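Local coordinates for protein NAD-dependent L-serine dehydrogenase (Pseudomonas aeruginosa, PDB 3OBB) that catalyses the NAD+-dependent oxidation of L-serine, yielding aminoacetaldehyde and CO2, also oxidises methyl-L-serine, and acts weakly on beta-hydroxyisobutyrate, at residues 75-80 against 105-110; 115-120 against 143-148; 272-277 against 285-290. All coordinates share one frame; numbering follows the deposited sequence. Where two conformers were deposited one is given.

How the contacts relate
Along the chain the three contacts follow in series, each closing before the next opens. Contacts 1 and 2 belong to the N-terminal Rossmann-type NAD-binding domain, their centres 16 Å apart, and they meet where helix 101-112 leads into strand 117-124. There H108 NE2 probably hydrogen-bonds D120 OD1 at 2.6 Å, and I107 CG2 rests 3.5 Å from CE of the selenomethionine M118. Contact 1 joins two neighbouring helices; contact 2 packs helix 143-156 against the sheet on the side away from helix 101-112. Contact 3 lies in the helical C-terminal domain, its centre 32 Å and 36 Å from theirs, and holds a turn to a helix that also meets other subunits.

Contact 1 of 3, residues 75-80 against 105-110; sequences GLYLDD and RKIHAA
L78 reaches from near the C-terminal end of helix 70-78 to K106, I107 and A110, three residues on one side of helix 101-112. Its CG stands anti to the carbonyl carbon (chi1 -76°), and CD1 continues the chain anti to CA (chi2 -168°), which splits the two methyls between different partners. CD1 meets K106 CG at 3.7 Å, CG lies 4.0 Å from I107 CG1, and CD2 comes to A110 CB at 3.3 Å. That last spacing is tighter than usual for two carbons, so its exact value is doubtful. Leucine suits this place because its forked end can serve several neighbours at once, and alanine because its short side chain leaves room for the leucine methyl.

K106 lends the contact its aliphatic part. The chain bends at chi2 and chi4, and NZ ends 3.8 Å from L78 CD1 while forming a salt bridge with E74 one turn earlier on helix 70-78. Lysine can thus pack with its methylenes and still pair its charge. I107 divides its branches: CG1 turns to L78, while CG2, anti to the backbone N, touches Y77 CB at 4.2 Å. The tyrosine ring packs on V93 and E95 of strand 92-95, and its hydroxyl hydrogen-bonds S65 at the end of strand 62-65.

These helices follow adjacent parallel strands of the Rossmann sheet. The chemistry grades from buried Y77 and I107 to exposed K106: apolar carbon holds the helices together, and the outer margin is closed by the K106-E74 ion pair.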
# COMPACT_ATOMS: atom_id res chain seq x y z
N GLY A 75 -16.11 24.15 -16.97
CA GLY A 75 -16.82 25.39 -16.71
C GLY A 75 -16.64 26.47 -17.77
O GLY A 75 -17.54 27.27 -17.99
N LEU A 76 -15.48 26.50 -18.43
CA LEU A 76 -15.22 27.44 -19.52
C LEU A 76 -16.03 27.10 -20.76
O LEU A 76 -16.68 27.98 -21.33
CB LEU A 76 -13.74 27.46 -19.89
CG LEU A 76 -13.31 28.36 -21.05
CD1 LEU A 76 -13.22 29.79 -20.58
CD2 LEU A 76 -11.97 27.91 -21.60
N TYR A 77 -15.99 25.84 -21.18
CA TYR A 77 -16.63 25.40 -22.42
C TYR A 77 -18.13 25.17 -22.35
O TYR A 77 -18.80 25.25 -23.36
CB TYR A 77 -16.00 24.09 -22.90
CG TYR A 77 -14.75 24.23 -23.73
CD1 TYR A 77 -13.50 24.01 -23.16
CD2 TYR A 77 -14.82 24.54 -25.09
CE1 TYR A 77 -12.35 24.12 -23.91
CE2 TYR A 77 -13.67 24.64 -25.85
CZ TYR A 77 -12.43 24.43 -25.25
OH TYR A 77 -11.27 24.54 -25.97
N LEU A 78 -18.64 24.86 -21.16
CA LEU A 78 -19.97 24.26 -20.99
C LEU A 78 -21.05 25.15 -20.37
O LEU A 78 -22.25 24.94 -20.62
CB LEU A 78 -19.86 22.96 -20.17
CG LEU A 78 -19.31 21.70 -20.85
CD1 LEU A 78 -19.54 20.47 -19.98
CD2 LEU A 78 -19.98 21.49 -22.19
N ASP A 79 -20.63 26.13 -19.58
CA ASP A 79 -21.53 26.81 -18.64
C ASP A 79 -22.80 27.51 -19.16
O ASP A 79 -23.58 28.01 -18.34
CB ASP A 79 -20.75 27.78 -17.74
CG ASP A 79 -20.11 27.08 -16.54
OD1 ASP A 79 -20.07 25.83 -16.52
OD2 ASP A 79 -19.65 27.79 -15.62
N ASP A 80 -23.01 27.54 -20.49
CA ASP A 80 -24.28 28.04 -21.10
C ASP A 80 -24.25 29.52 -21.53
O ASP A 80 -25.29 30.16 -21.65
CB ASP A 80 -25.48 27.80 -20.16
CG ASP A 80 -26.77 27.50 -20.91
OD1 ASP A 80 -27.64 28.40 -21.01
OD2 ASP A 80 -26.89 26.36 -21.41
N ARG A 105 -15.56 13.56 -21.97
CA ARG A 105 -16.71 13.02 -22.71
C ARG A 105 -17.88 13.99 -22.67
O ARG A 105 -18.58 14.19 -23.67
CB ARG A 105 -17.16 11.67 -22.14
CG ARG A 105 -16.22 10.54 -22.47
CD ARG A 105 -16.67 9.22 -21.90
NE ARG A 105 -15.45 8.48 -21.59
CZ ARG A 105 -15.07 8.10 -20.38
NH1 ARG A 105 -15.84 8.31 -19.32
NH2 ARG A 105 -13.93 7.46 -20.25
N LYS A 106 -18.11 14.55 -21.49
CA LYS A 106 -19.13 15.55 -21.25
C LYS A 106 -18.95 16.74 -22.21
O LYS A 106 -19.90 17.14 -22.89
CB LYS A 106 -19.09 15.98 -19.79
CG LYS A 106 -20.22 16.84 -19.35
CD LYS A 106 -20.91 16.26 -18.11
CE LYS A 106 -21.65 17.37 -17.35
NZ LYS A 106 -20.68 18.48 -16.99
N ILE A 107 -17.74 17.30 -22.26
CA ILE A 107 -17.44 18.35 -23.23
C ILE A 107 -17.60 17.82 -24.66
O ILE A 107 -18.19 18.51 -25.49
CB ILE A 107 -16.02 19.00 -23.04
CG1 ILE A 107 -15.92 19.64 -21.65
CG2 ILE A 107 -15.79 20.10 -24.05
CD1 ILE A 107 -14.50 19.69 -21.07
N HIS A 108 -17.09 16.62 -24.96
CA HIS A 108 -17.22 16.04 -26.32
C HIS A 108 -18.67 16.01 -26.82
O HIS A 108 -18.95 16.39 -27.97
CB HIS A 108 -16.65 14.62 -26.39
CG HIS A 108 -15.24 14.54 -26.88
ND1 HIS A 108 -14.91 14.68 -28.21
CD2 HIS A 108 -14.08 14.29 -26.24
CE1 HIS A 108 -13.61 14.52 -28.37
NE2 HIS A 108 -13.08 14.28 -27.18
N ALA A 109 -19.57 15.55 -25.96
CA ALA A 109 -20.98 15.39 -26.29
C ALA A 109 -21.65 16.73 -26.52
O ALA A 109 -22.48 16.88 -27.44
CB ALA A 109 -21.73 14.61 -25.18
N ALA A 110 -21.32 17.71 -25.68
CA ALA A 110 -21.88 19.04 -25.87
C ALA A 110 -21.38 19.61 -27.20
O ALA A 110 -22.18 20.15 -27.96
CB ALA A 110 -21.57 19.95 -24.70

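Contact 2 of 3, residues 115-120 against 143-148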
# COMPACT_ATOMS: atom_id res chain seq x y z
N GLY A 115 -22.63 20.46 -33.44
CA GLY A 115 -22.02 20.35 -34.78
C GLY A 115 -20.51 20.52 -34.88
O GLY A 115 -19.97 20.67 -35.98
N LEU A 116 -19.79 20.49 -33.76
CA LEU A 116 -18.35 20.74 -33.81
C LEU A 116 -17.50 19.48 -33.81
O LEU A 116 -17.81 18.53 -33.12
CB LEU A 116 -17.92 21.67 -32.68
CG LEU A 116 -18.54 23.07 -32.62
CD1 LEU A 116 -18.16 23.68 -31.28
CD2 LEU A 116 -18.11 23.97 -33.77
N ALA A 117 -16.43 19.49 -34.60
CA ALA A 117 -15.39 18.47 -34.53
C ALA A 117 -14.42 18.78 -33.39
O ALA A 117 -13.67 19.76 -33.46
CB ALA A 117 -14.65 18.38 -35.84
N MSE A 118 -14.44 17.94 -32.35
CA MSE A 118 -13.57 18.08 -31.19
C MSE A 118 -12.70 16.85 -30.94
O MSE A 118 -13.13 15.72 -31.13
CB MSE A 118 -14.38 18.40 -29.92
CG MSE A 118 -13.54 18.30 -28.63
SE MSE A 118 -14.53 18.76 -27.02
CE MSE A 118 -14.61 20.67 -27.26
N LEU A 119 -11.47 17.10 -30.51
CA LEU A 119 -10.56 16.06 -30.04
C LEU A 119 -10.12 16.38 -28.62
O LEU A 119 -9.92 17.56 -28.26
CB LEU A 119 -9.32 16.00 -30.94
CG LEU A 119 -9.50 15.68 -32.42
CD1 LEU A 119 -8.15 15.80 -33.11
CD2 LEU A 119 -10.13 14.28 -32.62
N ASP A 120 -9.99 15.35 -27.79
CA ASP A 120 -9.18 15.48 -26.57
C ASP A 120 -7.77 15.01 -26.93
O ASP A 120 -7.58 13.90 -27.42
CB ASP A 120 -9.79 14.75 -25.34
CG ASP A 120 -10.07 13.25 -25.59
OD1 ASP A 120 -11.06 12.88 -26.27
OD2 ASP A 120 -9.32 12.43 -25.07
N ALA A 143 -11.71 9.86 -36.35
CA ALA A 143 -10.58 9.79 -37.28
C ALA A 143 -10.58 10.99 -38.22
O ALA A 143 -9.51 11.58 -38.50
CB ALA A 143 -10.67 8.48 -38.07
N GLU A 144 -11.78 11.35 -38.69
CA GLU A 144 -12.01 12.55 -39.50
C GLU A 144 -11.31 13.76 -38.88
O GLU A 144 -10.46 14.39 -39.50
CB GLU A 144 -13.53 12.80 -39.67
CG GLU A 144 -13.97 14.24 -40.05
CD GLU A 144 -14.37 15.12 -38.85
OE1 GLU A 144 -14.16 16.39 -38.94
OE2 GLU A 144 -14.90 14.57 -37.81
N ALA A 145 -11.68 14.07 -37.63
CA ALA A 145 -11.21 15.26 -36.94
C ALA A 145 -9.70 15.21 -36.66
O ALA A 145 -9.01 16.25 -36.73
CB ALA A 145 -12.02 15.48 -35.66
N LEU A 146 -9.20 14.00 -36.38
CA LEU A 146 -7.76 13.77 -36.27
C LEU A 146 -7.03 14.10 -37.58
O LEU A 146 -5.94 14.69 -37.57
CB LEU A 146 -7.45 12.34 -35.83
CG LEU A 146 -5.97 11.97 -35.75
CD1 LEU A 146 -5.19 12.94 -34.86
CD2 LEU A 146 -5.79 10.53 -35.28
N GLU A 147 -7.63 13.72 -38.70
CA GLU A 147 -7.03 14.06 -39.99
C GLU A 147 -6.91 15.56 -40.21
O GLU A 147 -5.84 16.01 -40.60
CB GLU A 147 -7.65 13.29 -41.17
CG GLU A 147 -7.24 11.80 -41.20
CD GLU A 147 -5.85 11.53 -40.56
OE1 GLU A 147 -5.77 10.71 -39.61
OE2 GLU A 147 -4.85 12.14 -40.98
N LYS A 148 -7.96 16.32 -39.91
CA LYS A 148 -7.92 17.79 -40.03
C LYS A 148 -6.86 18.40 -39.11
O LYS A 148 -6.09 19.27 -39.53
CB LYS A 148 -9.29 18.43 -39.72
CG LYS A 148 -10.26 18.48 -40.89
CD LYS A 148 -11.71 18.50 -40.41
CE LYS A 148 -12.70 18.74 -41.56
NZ LYS A 148 -13.98 17.98 -41.31
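A117 and L119, two residues apart on strand 117-124, inside the sheet, both direct their side chains at A145 in the first turns of helix 143-156. The main interaction is apolar. A145 CB is shared by A117 CB at 3.9 Å and L119 CD2 at 3.8 Å; small alanines on both sides let the strand and helix axes approach to 8.0 Å while running nearly perpendicular, at 84°. L119, with CG anti to the carbonyl carbon (chi1 -61°), lays its other methyl on the helix backbone: CD1 is 3.7 Å from A145 O and 3.8 Å from L146 CA. A leucine is long enough to bridge from sheet to helix here, and A149 and F153 of the same helix pack on it too.

The salt bridge of this contact lies within the helix, between E144 and K148 at the exposed margin. E144 has a second conformer, so this pairing is uncertain; in the conformer described OE1 also rests against A117 CB.

M118, a selenomethionine between A117 and L119, points away from helix 143-156 and packs on helix 101-112. The strand's backbone bonds include those to V93, E95 and G140; between these two segments the contact is essentially apolar packing, as in the alpha/beta layering of a Rossmann domain.

Contact 3 of 3, residues 272-277 against 285-290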
# COMPACT_ATOMS: atom_id res chain seq x y z
N SER A 272 -0.83 8.46 -2.36
CA SER A 272 -0.62 8.70 -0.93
C SER A 272 0.76 9.25 -0.61
O SER A 272 0.89 10.12 0.22
CB SER A 272 -0.88 7.41 -0.16
OG SER A 272 -2.27 7.05 -0.33
N LEU A 273 1.78 8.75 -1.29
CA LEU A 273 3.18 9.16 -1.10
C LEU A 273 3.43 10.57 -1.66
O LEU A 273 4.12 11.40 -1.02
CB LEU A 273 4.13 8.13 -1.71
CG LEU A 273 4.08 6.73 -1.03
CD1 LEU A 273 5.00 5.75 -1.74
CD2 LEU A 273 4.42 6.73 0.54
N TYR A 274 2.82 10.86 -2.82
CA TYR A 274 2.85 12.23 -3.35
C TYR A 274 2.19 13.20 -2.40
O TYR A 274 2.68 14.31 -2.21
CB TYR A 274 2.35 12.31 -4.80
CG TYR A 274 3.49 12.01 -5.71
CD1 TYR A 274 4.50 12.96 -5.92
CD2 TYR A 274 3.65 10.73 -6.29
CE1 TYR A 274 5.61 12.68 -6.72
CE2 TYR A 274 4.76 10.44 -7.09
CZ TYR A 274 5.74 11.42 -7.28
OH TYR A 274 6.85 11.14 -8.04
N ARG A 275 1.10 12.78 -1.75
CA ARG A 275 0.44 13.70 -0.83
C ARG A 275 1.30 14.00 0.39
O ARG A 275 1.25 15.11 0.92
CB ARG A 275 -0.97 13.22 -0.48
CG ARG A 275 -1.86 13.27 -1.72
CD ARG A 275 -3.25 13.77 -1.48
NE ARG A 275 -4.07 13.73 -2.69
CZ ARG A 275 -5.21 13.05 -2.83
NH1 ARG A 275 -5.69 12.34 -1.83
NH2 ARG A 275 -5.86 13.09 -3.98
N LEU A 276 2.09 13.01 0.82
CA LEU A 276 3.08 13.15 1.90
C LEU A 276 4.13 14.18 1.50
O LEU A 276 4.51 15.01 2.28
CB LEU A 276 3.77 11.81 2.13
CG LEU A 276 3.40 10.93 3.34
CD1 LEU A 276 1.94 11.04 3.85
CD2 LEU A 276 3.88 9.46 3.21
N LEU A 277 4.56 14.14 0.24
CA LEU A 277 5.51 15.13 -0.27
C LEU A 277 4.94 16.53 -0.20
O LEU A 277 5.67 17.47 0.10
CB LEU A 277 5.92 14.80 -1.72
CG LEU A 277 6.87 13.60 -1.84
CD1 LEU A 277 7.07 13.28 -3.30
CD2 LEU A 277 8.21 13.89 -1.11
N ARG A 285 8.62 21.15 -6.34
CA ARG A 285 9.84 20.46 -6.75
C ARG A 285 9.48 19.50 -7.89
O ARG A 285 8.29 19.13 -8.09
CB ARG A 285 10.52 19.72 -5.58
CG ARG A 285 10.91 20.64 -4.40
CD ARG A 285 12.44 20.88 -4.34
NE ARG A 285 12.81 21.44 -3.03
CZ ARG A 285 13.95 21.21 -2.39
NH1 ARG A 285 14.89 20.42 -2.92
NH2 ARG A 285 14.17 21.78 -1.21
N ASP A 286 10.50 19.12 -8.66
CA ASP A 286 10.30 18.09 -9.67
C ASP A 286 9.80 16.79 -8.99
O ASP A 286 10.24 16.46 -7.88
CB ASP A 286 11.60 17.79 -10.41
CG ASP A 286 11.47 16.57 -11.30
OD1 ASP A 286 10.80 16.71 -12.36
OD2 ASP A 286 11.99 15.47 -10.91
N PHE A 287 8.91 16.06 -9.66
CA PHE A 287 8.27 14.90 -9.04
C PHE A 287 9.28 13.82 -8.60
O PHE A 287 8.96 13.02 -7.75
CB PHE A 287 7.16 14.31 -9.94
CG PHE A 287 7.68 13.58 -11.16
CD1 PHE A 287 8.44 14.25 -12.13
CD2 PHE A 287 7.45 12.20 -11.32
CE1 PHE A 287 8.93 13.58 -13.26
CE2 PHE A 287 7.92 11.51 -12.44
CZ PHE A 287 8.66 12.19 -13.41
N SER A 288 10.49 13.78 -9.17
CA SER A 288 11.49 12.81 -8.69
C SER A 288 12.00 13.09 -7.26
O SER A 288 12.71 12.27 -6.68
CB SER A 288 12.64 12.59 -9.71
OG SER A 288 13.49 13.71 -9.83
N VAL A 289 11.60 14.23 -6.69
CA VAL A 289 11.85 14.59 -5.28
C VAL A 289 11.31 13.52 -4.31
O VAL A 289 11.72 13.44 -3.13
CB VAL A 289 11.27 15.99 -4.94
CG1 VAL A 289 9.73 15.94 -4.71
CG2 VAL A 289 12.00 16.60 -3.75
N VAL A 290 10.47 12.64 -4.84
CA VAL A 290 10.01 11.48 -4.08
C VAL A 290 11.21 10.71 -3.52
O VAL A 290 11.08 10.06 -2.50
CB VAL A 290 9.04 10.61 -4.95
CG1 VAL A 290 9.79 9.78 -6.00
CG2 VAL A 290 8.12 9.73 -4.09
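Y274 sends its hydroxyl from helix 265-279 to the backbone carbonyl of F287, OH donating to O at 2.8 Å. The oxygen lies at the edge of the tyrosine ring, near its plane, while the donor stands well above the carbonyl plane (47° out of it). V290 N approaches the same oxygen from the opposite face at 3.3 Å, so two donors grip it. Tyrosine fits because its rigid ring carries a donor across to the loop while its carbons pack on apolar groups: Y274 CE1 is 3.9 Å from F287 CB, and Y274 CZ is 4.1 Å from V290 CB, the Y274 and V290 side chains crossing at about a right angle. L277, one turn later, completes this shell; CD1 meets V290 CA at 3.5 Å and V289 CG1 at 4.0 Å, the short, beta-branched valines letting the L277 methyl come close to the backbone of the turn.

The carbonyl belongs to a turn that D286 helps to shape, and so probably to position. D286 OD2 accepts from S288 N at 2.9 Å, an Asx turn, and from S288 OG at 2.6 Å, nearly in line with its C-O bond. Its other oxygen, OD1, takes bonds from Y221 OH and F241 N. The F287 ring meets F241 edge-to-face, and the F287 side chain lies about 5 Å from a bound HEPES molecule.

Farther out, helix 265-279 also serves the tetramer: S272 O bonds S263 OG of the third subunit, and L276 packs on L276 of the fourth. Within this buried setting, one directional bond, with aliphatic packing around it, would help orient the 3-10 turn against the helix.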